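Local coordinates for protein arginine kinase (Cydia pomonella granulosis virus, PDB 6VVG) that binds AMP in its nucleotide pocket and probably acts as an ATP-dependent serine/threonine protein kinase, at residues Y204-S208 / L239-V245. Sequence-based numbering, arbitrary orientation.
Sequences YEILS and LPTIEHV
Ile-242 lies over one face of the Tyr-204 ring, its CD1 making a CH-pi contact 4.0 Å from the ring centroid and displaced toward the rim, while the carbonyl oxygen of Pro-240 sits at the ring edge, near its plane. Leu-239 approaches obliquely, bringing CG to 3.7 Å from Tyr-204 CE2. The phenol reaches the loop because Tyr-204 CG stands anti to its own backbone nitrogen (chi1 -166°), which carries the ring outward from the helix. Tyr-204 OH donates a 2.7 Å hydrogen bond to Pro-240 O, from above the carbonyl plane at a C=O...O angle of 118°. Ile-242 spreads its branches over the helix end: CD1 also touches Leu-207 CB, and CG2 packs 3.6 Å from Ser-208 CB. Beyond it, where a type I turn runs from Ile-242 to Val-245, Val-245 CG1 rests 3.7 Å from Leu-207 O. Ser-208 OG turns back to Tyr-204 O at 2.7 Å, so this carbonyl accepts both OG and the Ser-208 amide, from opposite faces. The contact joins the C-terminal end of helix 192-208 to the loop leading into helix 247-256, in the kinase C-lobe away from the nucleotide pocket; Asn-250 OD1 of that helix accepts a hydrogen bond from Ile-242 N. Pro-240 O thus satisfies the phenol's polar end, and one directional bond positions a ring otherwise packed by Ile-242 and Leu-239.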
ATOM      1  N   TYR A 204     -21.924  11.532  15.472  1.00 10.21           N
ATOM      2  CA  TYR A 204     -22.490  12.681  16.169  1.00 11.13           C
ATOM      3  C   TYR A 204     -23.164  13.634  15.191  1.00 11.79           C
ATOM      4  O   TYR A 204     -24.232  14.186  15.481  1.00 10.26           O
ATOM      5  CB  TYR A 204     -21.408  13.414  16.959  1.00 10.81           C
ATOM      6  CG  TYR A 204     -21.977  14.389  17.966  1.00  9.45           C
ATOM      7  CD1 TYR A 204     -22.474  15.628  17.567  1.00 14.30           C
ATOM      8  CD2 TYR A 204     -22.040  14.064  19.312  1.00  9.33           C
ATOM      9  CE1 TYR A 204     -23.011  16.513  18.487  1.00 12.99           C
ATOM     10  CE2 TYR A 204     -22.566  14.945  20.237  1.00 11.17           C
ATOM     11  CZ  TYR A 204     -23.049  16.165  19.820  1.00 12.30           C
ATOM     12  OH  TYR A 204     -23.574  17.040  20.743  1.00 21.66           O
ATOM     13  N   GLU A 205     -22.559  13.830  14.021  1.00 11.34           N
ATOM     14  CA  GLU A 205     -23.069  14.817  13.077  1.00  8.96           C
ATOM     15  C   GLU A 205     -24.385  14.363  12.459  1.00 11.63           C
ATOM     16  O   GLU A 205     -25.336  15.146  12.371  1.00 14.83           O
ATOM     17  CB  GLU A 205     -22.022  15.091  11.999  1.00 11.56           C
ATOM     18  CG  GLU A 205     -20.844  15.902  12.517  1.00 11.26           C
ATOM     19  CD  GLU A 205     -19.786  16.158  11.467  1.00 20.35           C
ATOM     20  OE1 GLU A 205     -19.344  15.184  10.822  1.00 19.33           O
ATOM     21  OE2 GLU A 205     -19.396  17.332  11.294  1.00 16.65           O
ATOM     22  N   ILE A 206     -24.470  13.103  12.025  1.00 15.55           N
ATOM     23  CA  ILE A 206     -25.721  12.673  11.409  1.00 10.21           C
ATOM     24  C   ILE A 206     -26.823  12.544  12.453  1.00 12.74           C
ATOM     25  O   ILE A 206     -27.998  12.791  12.156  1.00 12.57           O
ATOM     26  CB  ILE A 206     -25.555  11.365  10.616  1.00  8.69           C
ATOM     27  CG1 ILE A 206     -25.010  10.238  11.491  1.00 16.57           C
ATOM     28  CG2 ILE A 206     -24.668  11.593   9.403  1.00 11.26           C
ATOM     29  CD1 ILE A 206     -24.982   8.893  10.771  1.00 11.76           C
ATOM     30  N   LEU A 207     -26.478  12.153  13.682  1.00 10.93           N
ATOM     31  CA  LEU A 207     -27.500  12.007  14.714  1.00 15.84           C
ATOM     32  C   LEU A 207     -28.034  13.362  15.158  1.00 11.43           C
ATOM     33  O   LEU A 207     -29.246  13.527  15.348  1.00 13.03           O
ATOM     34  CB  LEU A 207     -26.936  11.243  15.911  1.00 10.59           C
ATOM     35  CG  LEU A 207     -26.831   9.725  15.765  1.00 12.78           C
ATOM     36  CD1 LEU A 207     -25.960   9.137  16.870  1.00 11.39           C
ATOM     37  CD2 LEU A 207     -28.211   9.089  15.768  1.00 12.40           C
ATOM     38  N   SER A 208     -27.150  14.347  15.319  1.00 12.05           N
ATOM     39  CA  SER A 208     -27.527  15.650  15.850  1.00 13.65           C
ATOM     40  C   SER A 208     -27.664  16.729  14.788  1.00  7.05           C
ATOM     41  O   SER A 208     -28.324  17.742  15.040  1.00 12.74           O
ATOM     42  CB  SER A 208     -26.495  16.117  16.885  1.00 10.39           C
ATOM     43  OG  SER A 208     -25.306  16.560  16.245  1.00 11.66           O
ATOM     44  N   LEU A 239     -19.103  16.802  25.999  1.00 14.46           N
ATOM     45  CA  LEU A 239     -19.816  16.534  24.755  1.00 14.22           C
ATOM     46  C   LEU A 239     -21.293  16.836  24.944  1.00 16.47           C
ATOM     47  O   LEU A 239     -21.930  16.249  25.829  1.00 19.81           O
ATOM     48  CB  LEU A 239     -19.630  15.082  24.335  1.00 16.84           C
ATOM     49  CG  LEU A 239     -20.011  14.753  22.892  1.00 18.40           C
ATOM     50  CD1 LEU A 239     -19.019  15.420  21.928  1.00 21.31           C
ATOM     51  CD2 LEU A 239     -20.074  13.252  22.647  1.00 17.42           C
ATOM     52  N   PRO A 240     -21.881  17.743  24.159  1.00 24.30           N
ATOM     53  CA  PRO A 240     -23.303  18.058  24.350  1.00 13.75           C
ATOM     54  C   PRO A 240     -24.193  16.839  24.146  1.00 20.37           C
ATOM     55  O   PRO A 240     -23.986  16.035  23.235  1.00 20.28           O
ATOM     56  CB  PRO A 240     -23.581  19.133  23.293  1.00 21.34           C
ATOM     57  CG  PRO A 240     -22.238  19.754  23.003  1.00 23.88           C
ATOM     58  CD  PRO A 240     -21.233  18.635  23.177  1.00 20.83           C
ATOM     59  N   THR A 241     -25.202  16.719  25.005  1.00 20.43           N
ATOM     60  CA  THR A 241     -26.239  15.718  24.802  1.00 22.54           C
ATOM     61  C   THR A 241     -27.008  16.018  23.520  1.00 19.94           C
ATOM     62  O   THR A 241     -27.306  17.176  23.213  1.00 18.47           O
ATOM     63  CB  THR A 241     -27.200  15.697  25.993  1.00 21.52           C
ATOM     64  OG1 THR A 241     -26.477  15.391  27.192  1.00 30.14           O
ATOM     65  CG2 THR A 241     -28.295  14.661  25.781  1.00 27.75           C
ATOM     66  N   ILE A 242     -27.326  14.970  22.767  1.00 12.99           N
ATOM     67  CA  ILE A 242     -28.177  15.088  21.587  1.00 14.35           C
ATOM     68  C   ILE A 242     -29.613  14.901  22.064  1.00 17.36           C
ATOM     69  O   ILE A 242     -30.022  13.790  22.404  1.00 13.62           O
ATOM     70  CB  ILE A 242     -27.804  14.069  20.507  1.00  9.19           C
ATOM     71  CG1 ILE A 242     -26.302  14.132  20.230  1.00 12.23           C
ATOM     72  CG2 ILE A 242     -28.590  14.345  19.233  1.00 14.20           C
ATOM     73  CD1 ILE A 242     -25.797  13.037  19.313  1.00 14.81           C
ATOM     74  N   GLU A 243     -30.377  15.994  22.087  1.00 22.78           N
ATOM     75  CA  GLU A 243     -31.608  16.022  22.873  1.00 28.68           C
ATOM     76  C   GLU A 243     -32.623  15.002  22.371  1.00 28.10           C
ATOM     77  O   GLU A 243     -33.228  14.273  23.166  1.00 36.32           O
ATOM     78  CB  GLU A 243     -32.203  17.432  22.850  1.00 29.73           C
ATOM     79  CG  GLU A 243     -33.296  17.679  23.883  1.00 34.00           C
ATOM     80  CD  GLU A 243     -32.842  17.418  25.312  1.00 46.34           C
ATOM     81  OE1 GLU A 243     -31.622  17.291  25.546  1.00 38.30           O
ATOM     82  OE2 GLU A 243     -33.713  17.344  26.203  1.00 43.55           O
ATOM     83  N   HIS A 244     -32.833  14.932  21.060  1.00 18.36           N
ATOM     84  CA  HIS A 244     -33.950  14.175  20.500  1.00 29.62           C
ATOM     85  C   HIS A 244     -33.506  12.866  19.846  1.00 27.58           C
ATOM     86  O   HIS A 244     -34.075  12.419  18.845  1.00 22.96           O
ATOM     87  CB  HIS A 244     -34.736  15.028  19.503  1.00 27.78           C
ATOM     88  CG  HIS A 244     -35.272  16.299  20.089  1.00 52.08           C
ATOM     89  ND1 HIS A 244     -35.859  16.348  21.333  1.00 55.25           N
ATOM     90  CD2 HIS A 244     -35.295  17.568  19.611  1.00 49.08           C
ATOM     91  CE1 HIS A 244     -36.226  17.590  21.597  1.00 53.51           C
ATOM     92  NE2 HIS A 244     -35.897  18.349  20.568  1.00 58.88           N
ATOM     93  N   VAL A 245     -32.498  12.221  20.424  1.00 16.84           N
ATOM     94  CA  VAL A 245     -32.155  10.844  20.103  1.00 23.10           C
ATOM     95  C   VAL A 245     -32.079  10.070  21.413  1.00 18.58           C
ATOM     96  O   VAL A 245     -32.068  10.647  22.501  1.00 17.02           O
ATOM     97  CB  VAL A 245     -30.835  10.719  19.311  1.00 18.72           C
ATOM     98  CG1 VAL A 245     -30.884  11.587  18.061  1.00 21.25           C
ATOM     99  CG2 VAL A 245     -29.648  11.075  20.181  1.00 17.74           C
TER